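Methyltransferase domain-containing protein (Pyrococcus horikoshii, PDB 1VE3) binds S-adenosylmethionine and is probably a methyltransferase that passes the methyl group of this cofactor to a substrate not yet identified. Local coordinates at residues Glu5-Arg8 and Thr12-Asp15; Gly50-Leu55 and Ile108-Ile113; Arg74-Tyr79 and Val87-Gly92. All coordinates share one frame; numbering follows the deposited sequence.

Interaction 1: residues Glu5-Arg8 and Thr12-Asp15; sequences EYYR and TYTD. With SAM (S-adenosylmethionine), chain C.
Tyr7 and Tyr13 meet beside the sulfonium of S-adenosylmethionine, where helix 4-9 and the loop that follows it form an N-terminal cover over the cofactor of a Rossmann-like methyltransferase domain. The contact is mainly aromatic. CD2 of Tyr13 comes to the edge of the Tyr7 ring, 3.8 Å from CE1 and near the ring plane, so the two rings are not stacked face on face. One face of Tyr7 is already occupied by its helix neighbour, since Tyr6 CD2 lies over the middle of that ring. With CG anti to the carbonyl carbon (chi1 -51°), Tyr13 offers its own ring to the ligand. The methyl carbon SAM CE sits over one face, displaced toward the rim and 3.3 Å from Tyr13 CD1, while CG2 of Thr12 backs the opposite face.

The polar contacts are few and mostly weak. A water bridges Tyr6 and Tyr13, 3.1 Å from Tyr6 OH and, in a weak bond, 3.3 Å from Tyr13 OH. On the backbone side, Thr14 OG1 lies 3.3 Å from Tyr7 O, but its one proton could instead serve Phe10 O. The methyl branch of Thr14, CG2, packs 4.0 Å from Tyr7 CB.

The ligand is met by a third set of contacts. Arg24 of helix 19-34 touches Tyr13 and is hydrogen-bonded to the cofactor, which ties the cover to the binding site. Tyr7 directs its hydroxyl toward the sulfonium, where a hydrogen bond to His115 NE2 helps to fix it, with Tyr7 OH 3.4 Å from SAM SD.

Interaction 2: residues Gly50-Leu55 and Ile108-Ile113; sequences GGFSFL and IFIDSI. With SAM (S-adenosylmethionine), chain C.
The carbonyl oxygen of Ile110, whose side chain packs on Phe52, is gripped by two donors where strand 104-110 ends. Ser112 OG donates to Ile110 O at 2.8 Å, approaching from above the carbonyl plane (43° out of it), and the amino nitrogen SAM N donates to the same Ile110 O at 3.1 Å. The amino acid end of the cofactor is thus anchored directly to the strand. One residue on, Asp111 O lies 3.0 Å from the methyl carbon SAM CE, so the same turn also borders the transferable group.

Across the contact the packing is apolar. The chain of Ile110 is extended (chi2 177°), which carries CD1 over the centre of the Phe52 ring, 3.7 Å from the centroid and almost on the ring normal, in a CH-pi contact. Ile108 adds its own CD1, 4.1 Å from Phe52 CB. The ring also reaches the ligand carboxylate, with Phe52 CE2 3.7 Å from SAM OXT. Replacing Phe52 with an alanine would probably open a gap above Ile110 CD1 and deprive the cofactor carboxylate of one of its walls.

Phe52 stands in the first turn of helix 51-58, just after the glycine-rich loop that follows the first strand in this fold. Gly50 is the N-cap, at backbone angles where a side chain would be jammed against the preceding carbonyl. Helix 19-34 lends Arg24 and Ile25 to Phe52, while strand 104-110 runs between strands 41-45 and 136-143, hydrogen-bonded to both.

Interaction 3: residues Arg74-Tyr79 and Val87-Gly92; sequences RKAREY and VEFIVG
Ala76 and Phe89 join the helix and the second strand of a beta-alpha-beta unit (strand 62-67, helix 70-82, strand 88-91) in the Rossmann-like sheet. Ala76 CB rests over the centre of the Phe89 ring, 3.6 Å from the centroid and 6° off the ring normal, a CH-pi contact. The small side chain lets the helix come near the ring, and Ala76 O, on the same side of the ring as CB, is 3.6 Å from Phe89 CE2.

Alongside, the guanidinium of Arg77 reaches the strand backbone. Its chain runs extended from CG to NE (chi3 178°), bringing NH2 from above the carbonyl plane to within 2.8 Å of Phe89 O in a hydrogen bond with an angle of 150° at the hydrogen.

In the next shell, Val87 CG1 lies over the opposite face of the Phe89 ring, offset toward the rim, and Ser53 of helix 51-58 and Cys47 of the glycine-rich loop also pack on this residue. Helix and strand segments lie antiparallel, their axes 8.7 Å apart. Strand 88-91 is outermost in the sheet of this chain, paired with strand 62-67 through Glu88 and Ile90. A water accepts from Arg77 NE at 2.7 Å and, weakly, from Phe89 N at 3.4 Å.

Overall arrangement
Interactions 1 and 2 border the methyl end of S-adenosylmethionine from two parts of the chain, the N-terminal cover and the end of strand 104-110. They touch through Tyr13 CE1 and Asp111 CB, 3.9 Å apart, and Arg24, which binds the cofactor, touches Tyr13 and forms a salt bridge with Asp111, so it contacts both interactions. Interaction 3 lies farther out, its centre 12 Å from that of interaction 2, yet Phe54 CZ packs 3.6 Å from Phe89 CZ, linking helix 51-58 to the edge of the same sheet. Beyond strand 88-91, Gly92 touches the cofactor, and Asp93 and Ala94 bind it. Interactions 1 and 3 meet where Thr14 CB lies 3.8 Å from Lys75 NZ.

Interaction 1: residues Glu5-Arg8 and Thr12-Asp15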
loop_
_atom_site.group_PDB
_atom_site.type_symbol
_atom_site.label_atom_id
_atom_site.label_comp_id
_atom_site.label_asym_id
_atom_site.label_seq_id
_atom_site.Cartn_x
_atom_site.Cartn_y
_atom_site.Cartn_z
ATOM N N GLU A 5 -15.480 13.839 -5.274
ATOM C CA GLU A 5 -15.923 12.449 -5.396
ATOM C C GLU A 5 -14.776 11.496 -5.699
ATOM O O GLU A 5 -14.678 10.411 -5.129
ATOM C CB GLU A 5 -16.994 12.326 -6.477
ATOM C CG GLU A 5 -17.396 10.898 -6.782
ATOM C CD GLU A 5 -18.851 10.782 -7.193
ATOM O OE1 GLU A 5 -19.294 11.576 -8.052
ATOM O OE2 GLU A 5 -19.547 9.891 -6.656
ATOM N N TYR A 6 -13.912 11.901 -6.613
ATOM C CA TYR A 6 -12.764 11.093 -6.987
ATOM C C TYR A 6 -11.938 10.700 -5.773
ATOM O O TYR A 6 -11.476 9.569 -5.674
ATOM C CB TYR A 6 -11.897 11.895 -7.957
ATOM C CG TYR A 6 -10.588 11.258 -8.333
ATOM C CD1 TYR A 6 -10.542 10.158 -9.187
ATOM C CD2 TYR A 6 -9.379 11.797 -7.882
ATOM C CE1 TYR A 6 -9.324 9.615 -9.591
ATOM C CE2 TYR A 6 -8.163 11.259 -8.278
ATOM C CZ TYR A 6 -8.138 10.179 -9.135
ATOM O OH TYR A 6 -6.930 9.697 -9.588
ATOM N N TYR A 7 -11.736 11.649 -4.868
ATOM C CA TYR A 7 -10.945 11.388 -3.674
ATOM C C TYR A 7 -11.722 10.625 -2.602
ATOM O O TYR A 7 -11.148 9.816 -1.877
ATOM C CB TYR A 7 -10.388 12.700 -3.106
ATOM C CG TYR A 7 -9.281 13.290 -3.958
ATOM C CD1 TYR A 7 -8.143 12.546 -4.262
ATOM C CD2 TYR A 7 -9.381 14.581 -4.477
ATOM C CE1 TYR A 7 -7.127 13.074 -5.069
ATOM C CE2 TYR A 7 -8.372 15.117 -5.282
ATOM C CZ TYR A 7 -7.250 14.356 -5.574
ATOM O OH TYR A 7 -6.256 14.869 -6.371
ATOM N N ARG A 8 -13.025 10.869 -2.509
ATOM C CA ARG A 8 -13.860 10.171 -1.530
ATOM C C ARG A 8 -13.957 8.688 -1.886
ATOM O O ARG A 8 -13.922 7.822 -1.011
ATOM C CB ARG A 8 -15.264 10.790 -1.491
ATOM C CG ARG A 8 -16.239 10.066 -0.569
ATOM C CD ARG A 8 -17.567 10.813 -0.425
ATOM N NE ARG A 8 -18.240 11.027 -1.706
ATOM C CZ ARG A 8 -18.700 10.057 -2.489
ATOM N NH1 ARG A 8 -18.569 8.788 -2.126
ATOM N NH2 ARG A 8 -19.279 10.357 -3.646
ATOM N N THR A 12 -6.285 5.738 -2.405
ATOM C CA THR A 12 -4.925 6.060 -2.838
ATOM C C THR A 12 -4.320 7.356 -2.297
ATOM O O THR A 12 -3.141 7.403 -1.966
ATOM C CB THR A 12 -4.839 6.116 -4.375
ATOM O OG1 THR A 12 -5.539 4.997 -4.929
ATOM C CG2 THR A 12 -3.389 6.059 -4.825
ATOM N N TYR A 13 -5.120 8.406 -2.190
ATOM C CA TYR A 13 -4.583 9.669 -1.715
ATOM C C TYR A 13 -5.238 10.176 -0.436
ATOM O O TYR A 13 -4.911 11.267 0.045
ATOM C CB TYR A 13 -4.720 10.713 -2.825
ATOM C CG TYR A 13 -4.173 10.244 -4.162
ATOM C CD1 TYR A 13 -2.793 10.174 -4.392
ATOM C CD2 TYR A 13 -5.034 9.887 -5.197
ATOM C CE1 TYR A 13 -2.288 9.766 -5.632
ATOM C CE2 TYR A 13 -4.543 9.475 -6.436
ATOM C CZ TYR A 13 -3.174 9.418 -6.645
ATOM O OH TYR A 13 -2.698 9.017 -7.867
ATOM N N THR A 14 -6.143 9.383 0.132
ATOM C CA THR A 14 -6.836 9.814 1.339
ATOM C C THR A 14 -6.784 8.871 2.529
ATOM O O THR A 14 -7.025 9.298 3.650
ATOM C CB THR A 14 -8.311 10.135 1.030
ATOM O OG1 THR A 14 -8.925 9.006 0.394
ATOM C CG2 THR A 14 -8.399 11.338 0.103
ATOM N N ASP A 15 -6.451 7.604 2.297
ATOM C CA ASP A 15 -6.381 6.627 3.383
ATOM C C ASP A 15 -4.954 6.133 3.587
ATOM O O ASP A 15 -4.538 5.130 3.006
ATOM C CB ASP A 15 -7.308 5.444 3.085
ATOM C CG ASP A 15 -7.357 4.440 4.223
ATOM O OD1 ASP A 15 -6.594 4.590 5.200
ATOM O OD2 ASP A 15 -8.162 3.496 4.131
HETATM N N SAM C . 1.033 14.915 -2.174
HETATM C CA SAM C . -0.224 14.147 -1.941
HETATM C C SAM C . 0.104 12.662 -1.810
HETATM O O SAM C . -0.519 11.996 -0.973
HETATM O OXT SAM C . 1.005 12.230 -2.595
HETATM C CB SAM C . -1.117 14.354 -3.123
HETATM C CG SAM C . -2.523 14.172 -2.831
HETATM S SD SAM C . -3.640 14.414 -4.270
HETATM C CE SAM C . -3.205 13.249 -5.400
HETATM C "C5'" SAM C . -3.332 16.100 -4.815
HETATM C "C4'" SAM C . -3.603 17.285 -3.751
HETATM O "O4'" SAM C . -3.285 18.576 -4.376
HETATM C "C3'" SAM C . -5.068 17.450 -3.380
HETATM O "O3'" SAM C . -4.962 17.018 -1.934
HETATM C "C2'" SAM C . -5.441 18.893 -3.348
HETATM O "O2'" SAM C . -6.218 19.479 -2.350
HETATM C "C1'" SAM C . -4.029 19.524 -3.640
HETATM N N9 SAM C . -4.118 20.799 -4.363
HETATM C C8 SAM C . -4.766 21.168 -5.541
HETATM N N7 SAM C . -4.600 22.427 -5.864
HETATM C C5 SAM C . -3.814 22.928 -4.873
HETATM C C6 SAM C . -3.242 24.245 -4.592
HETATM N N6 SAM C . -3.444 25.304 -5.394
HETATM N N1 SAM C . -2.449 24.425 -3.438
HETATM C C2 SAM C . -2.221 23.368 -2.594
HETATM N N3 SAM C . -2.704 22.106 -2.762
HETATM C C4 SAM C . -3.499 21.937 -3.924
HETATM O O HOH W 1 -4.317 11.382 -9.483
#

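Interaction 2: residues Gly50-Leu55 and Ile108-Ile113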
loop_
_atom_site.group_PDB
_atom_site.type_symbol
_atom_site.label_atom_id
_atom_site.label_comp_id
_atom_site.label_asym_id
_atom_site.label_seq_id
_atom_site.Cartn_x
_atom_site.Cartn_y
_atom_site.Cartn_z
ATOM N N GLY A 50 -1.250 14.014 4.367
ATOM C CA GLY A 50 0.009 14.030 5.098
ATOM C C GLY A 50 0.852 12.767 5.179
ATOM O O GLY A 50 1.821 12.718 5.944
ATOM N N GLY A 51 0.512 11.752 4.394
ATOM C CA GLY A 51 1.278 10.524 4.430
ATOM C C GLY A 51 2.786 10.675 4.263
ATOM O O GLY A 51 3.564 10.100 5.031
ATOM N N PHE A 52 3.221 11.439 3.264
ATOM C CA PHE A 52 4.655 11.593 3.047
ATOM C C PHE A 52 5.302 12.501 4.084
ATOM O O PHE A 52 6.514 12.487 4.257
ATOM C CB PHE A 52 4.921 12.090 1.620
ATOM C CG PHE A 52 4.747 11.024 0.583
ATOM C CD1 PHE A 52 5.772 10.129 0.312
ATOM C CD2 PHE A 52 3.531 10.864 -0.070
ATOM C CE1 PHE A 52 5.591 9.084 -0.592
ATOM C CE2 PHE A 52 3.340 9.818 -0.980
ATOM C CZ PHE A 52 4.372 8.931 -1.238
ATOM N N SER A 53 4.487 13.283 4.778
ATOM C CA SER A 53 5.009 14.158 5.814
ATOM C C SER A 53 5.457 13.280 6.985
ATOM O O SER A 53 6.606 13.340 7.413
ATOM C CB SER A 53 3.934 15.146 6.266
ATOM O OG SER A 53 3.633 16.069 5.234
ATOM N N PHE A 54 4.545 12.449 7.484
ATOM C CA PHE A 54 4.853 11.556 8.593
ATOM C C PHE A 54 6.075 10.710 8.260
ATOM O O PHE A 54 6.929 10.474 9.113
ATOM C CB PHE A 54 3.649 10.661 8.900
ATOM C CG PHE A 54 2.392 11.428 9.187
ATOM C CD1 PHE A 54 2.404 12.481 10.100
ATOM C CD2 PHE A 54 1.208 11.136 8.518
ATOM C CE1 PHE A 54 1.264 13.234 10.337
ATOM C CE2 PHE A 54 0.055 11.886 8.748
ATOM C CZ PHE A 54 0.084 12.940 9.661
ATOM N N LEU A 55 6.165 10.256 7.018
ATOM C CA LEU A 55 7.312 9.451 6.610
ATOM C C LEU A 55 8.620 10.223 6.807
ATOM O O LEU A 55 9.577 9.698 7.379
ATOM C CB LEU A 55 7.188 9.043 5.144
ATOM C CG LEU A 55 8.406 8.309 4.591
ATOM C CD1 LEU A 55 8.555 6.980 5.311
ATOM C CD2 LEU A 55 8.248 8.100 3.090
ATOM N N ILE A 108 8.786 18.988 -1.368
ATOM C CA ILE A 108 8.367 17.812 -2.123
ATOM C C ILE A 108 6.990 18.087 -2.696
ATOM O O ILE A 108 6.153 18.736 -2.059
ATOM C CB ILE A 108 8.349 16.536 -1.246
ATOM C CG1 ILE A 108 7.307 16.664 -0.131
ATOM C CG2 ILE A 108 9.731 16.318 -0.655
ATOM C CD1 ILE A 108 7.186 15.420 0.745
ATOM N N PHE A 109 6.771 17.590 -3.908
ATOM C CA PHE A 109 5.538 17.812 -4.658
ATOM C C PHE A 109 5.230 16.481 -5.353
ATOM O O PHE A 109 5.821 16.141 -6.391
ATOM C CB PHE A 109 5.815 18.947 -5.659
ATOM C CG PHE A 109 4.613 19.443 -6.400
ATOM C CD1 PHE A 109 3.450 19.793 -5.727
ATOM C CD2 PHE A 109 4.673 19.631 -7.777
ATOM C CE1 PHE A 109 2.363 20.325 -6.411
ATOM C CE2 PHE A 109 3.591 20.165 -8.475
ATOM C CZ PHE A 109 2.435 20.515 -7.790
ATOM N N ILE A 110 4.297 15.731 -4.772
ATOM C CA ILE A 110 3.960 14.407 -5.275
ATOM C C ILE A 110 2.552 14.199 -5.838
ATOM O O ILE A 110 1.570 14.618 -5.240
ATOM C CB ILE A 110 4.210 13.360 -4.152
ATOM C CG1 ILE A 110 5.689 13.405 -3.739
ATOM C CG2 ILE A 110 3.799 11.971 -4.618
ATOM C CD1 ILE A 110 6.055 12.471 -2.596
ATOM N N ASP A 111 2.475 13.529 -6.989
ATOM C CA ASP A 111 1.201 13.214 -7.643
ATOM C C ASP A 111 0.170 14.337 -7.573
ATOM O O ASP A 111 -0.960 14.094 -7.160
ATOM C CB ASP A 111 0.566 11.966 -7.002
ATOM C CG ASP A 111 1.305 10.677 -7.323
ATOM O OD1 ASP A 111 1.564 10.418 -8.518
ATOM O OD2 ASP A 111 1.608 9.902 -6.376
ATOM N N SER A 112 0.518 15.551 -7.984
ATOM C CA SER A 112 -0.457 16.637 -7.889
ATOM C C SER A 112 -0.654 17.530 -9.106
ATOM O O SER A 112 -1.573 18.348 -9.111
ATOM C CB SER A 112 -0.124 17.539 -6.693
ATOM O OG SER A 112 -0.123 16.809 -5.484
ATOM N N ILE A 113 0.182 17.382 -10.130
ATOM C CA ILE A 113 0.081 18.238 -11.299
ATOM C C ILE A 113 -1.239 18.212 -12.064
ATOM O O ILE A 113 -1.552 19.185 -12.752
ATOM C CB ILE A 113 1.232 17.984 -12.304
ATOM C CG1 ILE A 113 1.223 16.531 -12.769
ATOM C CG2 ILE A 113 2.567 18.358 -11.673
ATOM C CD1 ILE A 113 2.229 16.257 -13.884
HETATM N N SAM C . 1.033 14.915 -2.174
HETATM C CA SAM C . -0.224 14.147 -1.941
HETATM C C SAM C . 0.104 12.662 -1.810
HETATM O O SAM C . -0.519 11.996 -0.973
HETATM O OXT SAM C . 1.005 12.230 -2.595
HETATM C CB SAM C . -1.117 14.354 -3.123
HETATM C CG SAM C . -2.523 14.172 -2.831
HETATM S SD SAM C . -3.640 14.414 -4.270
HETATM C CE SAM C . -3.205 13.249 -5.400
HETATM C "C5'" SAM C . -3.332 16.100 -4.815
HETATM C "C4'" SAM C . -3.603 17.285 -3.751
HETATM O "O4'" SAM C . -3.285 18.576 -4.376
HETATM C "C3'" SAM C . -5.068 17.450 -3.380
HETATM O "O3'" SAM C . -4.962 17.018 -1.934
HETATM C "C2'" SAM C . -5.441 18.893 -3.348
HETATM O "O2'" SAM C . -6.218 19.479 -2.350
HETATM C "C1'" SAM C . -4.029 19.524 -3.640
HETATM N N9 SAM C . -4.118 20.799 -4.363
HETATM C C8 SAM C . -4.766 21.168 -5.541
HETATM N N7 SAM C . -4.600 22.427 -5.864
HETATM C C5 SAM C . -3.814 22.928 -4.873
HETATM C C6 SAM C . -3.242 24.245 -4.592
HETATM N N6 SAM C . -3.444 25.304 -5.394
HETATM N N1 SAM C . -2.449 24.425 -3.438
HETATM C C2 SAM C . -2.221 23.368 -2.594
HETATM N N3 SAM C . -2.704 22.106 -2.762
HETATM C C4 SAM C . -3.499 21.937 -3.924
#

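Interaction 3: residues Arg74-Tyr79 and Val87-Gly92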
loop_
_atom_site.group_PDB
_atom_site.type_symbol
_atom_site.label_atom_id
_atom_site.label_comp_id
_atom_site.label_asym_id
_atom_site.label_seq_id
_atom_site.Cartn_x
_atom_site.Cartn_y
_atom_site.Cartn_z
ATOM N N ARG A 74 -7.920 18.624 7.428
ATOM C CA ARG A 74 -8.617 18.130 8.611
ATOM C C ARG A 74 -8.219 16.681 8.900
ATOM O O ARG A 74 -7.903 16.336 10.037
ATOM C CB ARG A 74 -10.136 18.228 8.428
ATOM C CG ARG A 74 -10.926 17.922 9.706
ATOM C CD ARG A 74 -12.426 18.122 9.522
ATOM N NE ARG A 74 -12.959 17.324 8.420
ATOM C CZ ARG A 74 -13.296 17.816 7.231
ATOM N NH1 ARG A 74 -13.166 19.113 6.978
ATOM N NH2 ARG A 74 -13.749 17.004 6.285
ATOM N N LYS A 75 -8.232 15.834 7.875
ATOM C CA LYS A 75 -7.850 14.436 8.061
ATOM C C LYS A 75 -6.378 14.331 8.452
ATOM O O LYS A 75 -6.000 13.491 9.268
ATOM C CB LYS A 75 -8.077 13.621 6.783
ATOM C CG LYS A 75 -9.470 13.059 6.575
ATOM C CD LYS A 75 -9.469 12.102 5.376
ATOM C CE LYS A 75 -10.875 11.673 4.985
ATOM N NZ LYS A 75 -10.880 10.800 3.775
ATOM N N ALA A 76 -5.551 15.184 7.860
ATOM C CA ALA A 76 -4.121 15.175 8.136
ATOM C C ALA A 76 -3.883 15.336 9.631
ATOM O O ALA A 76 -3.116 14.584 10.228
ATOM C CB ALA A 76 -3.428 16.298 7.366
ATOM N N ARG A 77 -4.553 16.317 10.224
ATOM C CA ARG A 77 -4.416 16.587 11.647
ATOM C C ARG A 77 -4.813 15.399 12.515
ATOM O O ARG A 77 -4.126 15.083 13.487
ATOM C CB ARG A 77 -5.225 17.832 12.006
ATOM C CG ARG A 77 -4.536 19.098 11.520
ATOM C CD ARG A 77 -5.437 20.312 11.483
ATOM N NE ARG A 77 -4.678 21.477 11.042
ATOM C CZ ARG A 77 -5.217 22.609 10.600
ATOM N NH1 ARG A 77 -6.534 22.740 10.532
ATOM N NH2 ARG A 77 -4.430 23.607 10.220
ATOM N N GLU A 78 -5.909 14.731 12.167
ATOM C CA GLU A 78 -6.340 13.565 12.932
ATOM C C GLU A 78 -5.298 12.455 12.830
ATOM O O GLU A 78 -5.058 11.734 13.799
ATOM C CB GLU A 78 -7.689 13.065 12.425
ATOM C CG GLU A 78 -8.796 14.084 12.592
ATOM C CD GLU A 78 -10.109 13.610 12.021
ATOM O OE1 GLU A 78 -10.615 12.564 12.482
ATOM O OE2 GLU A 78 -10.636 14.286 11.112
ATOM N N TYR A 79 -4.682 12.313 11.657
ATOM C CA TYR A 79 -3.650 11.293 11.480
ATOM C C TYR A 79 -2.441 11.652 12.325
ATOM O O TYR A 79 -1.806 10.783 12.922
ATOM C CB TYR A 79 -3.224 11.176 10.012
ATOM C CG TYR A 79 -4.142 10.314 9.174
ATOM C CD1 TYR A 79 -4.401 8.988 9.531
ATOM C CD2 TYR A 79 -4.746 10.816 8.023
ATOM C CE1 TYR A 79 -5.239 8.182 8.760
ATOM C CE2 TYR A 79 -5.587 10.019 7.244
ATOM C CZ TYR A 79 -5.829 8.703 7.618
ATOM O OH TYR A 79 -6.649 7.905 6.847
ATOM N N VAL A 87 4.224 17.347 12.956
ATOM C CA VAL A 87 4.143 17.978 11.644
ATOM C C VAL A 87 3.007 18.994 11.657
ATOM O O VAL A 87 1.886 18.674 12.052
ATOM C CB VAL A 87 3.861 16.945 10.531
ATOM C CG1 VAL A 87 3.717 17.650 9.192
ATOM C CG2 VAL A 87 4.980 15.923 10.474
ATOM N N GLU A 88 3.305 20.220 11.234
ATOM C CA GLU A 88 2.299 21.272 11.194
ATOM C C GLU A 88 1.641 21.360 9.827
ATOM O O GLU A 88 2.311 21.573 8.815
ATOM C CB GLU A 88 2.906 22.634 11.529
ATOM C CG GLU A 88 1.936 23.778 11.252
ATOM C CD GLU A 88 2.452 25.130 11.699
ATOM O OE1 GLU A 88 3.558 25.526 11.269
ATOM O OE2 GLU A 88 1.739 25.798 12.478
ATOM N N PHE A 89 0.323 21.210 9.811
ATOM C CA PHE A 89 -0.438 21.282 8.577
ATOM C C PHE A 89 -1.125 22.629 8.469
ATOM O O PHE A 89 -1.744 23.106 9.422
ATOM C CB PHE A 89 -1.465 20.153 8.530
ATOM C CG PHE A 89 -0.848 18.797 8.434
ATOM C CD1 PHE A 89 -0.186 18.405 7.276
ATOM C CD2 PHE A 89 -0.895 17.920 9.512
ATOM C CE1 PHE A 89 0.421 17.155 7.193
ATOM C CE2 PHE A 89 -0.290 16.667 9.439
ATOM C CZ PHE A 89 0.368 16.284 8.281
ATOM N N ILE A 90 -1.004 23.240 7.296
ATOM C CA ILE A 90 -1.604 24.541 7.053
ATOM C C ILE A 90 -2.398 24.522 5.760
ATOM O O ILE A 90 -1.967 23.935 4.771
ATOM C CB ILE A 90 -0.527 25.639 6.933
ATOM C CG1 ILE A 90 0.364 25.635 8.172
ATOM C CG2 ILE A 90 -1.188 26.997 6.774
ATOM C CD1 ILE A 90 1.518 26.621 8.092
ATOM N N VAL A 91 -3.558 25.166 5.776
ATOM C CA VAL A 91 -4.402 25.245 4.596
ATOM C C VAL A 91 -3.899 26.416 3.761
ATOM O O VAL A 91 -4.108 27.579 4.121
ATOM C CB VAL A 91 -5.874 25.488 4.978
ATOM C CG1 VAL A 91 -6.716 25.637 3.730
ATOM C CG2 VAL A 91 -6.391 24.329 5.817
ATOM N N GLY A 92 -3.223 26.109 2.655
ATOM C CA GLY A 92 -2.694 27.158 1.802
ATOM C C GLY A 92 -2.722 26.839 0.319
ATOM O O GLY A 92 -3.038 25.719 -0.088
HETATM O O HOH W 2 -2.226 21.086 12.048
#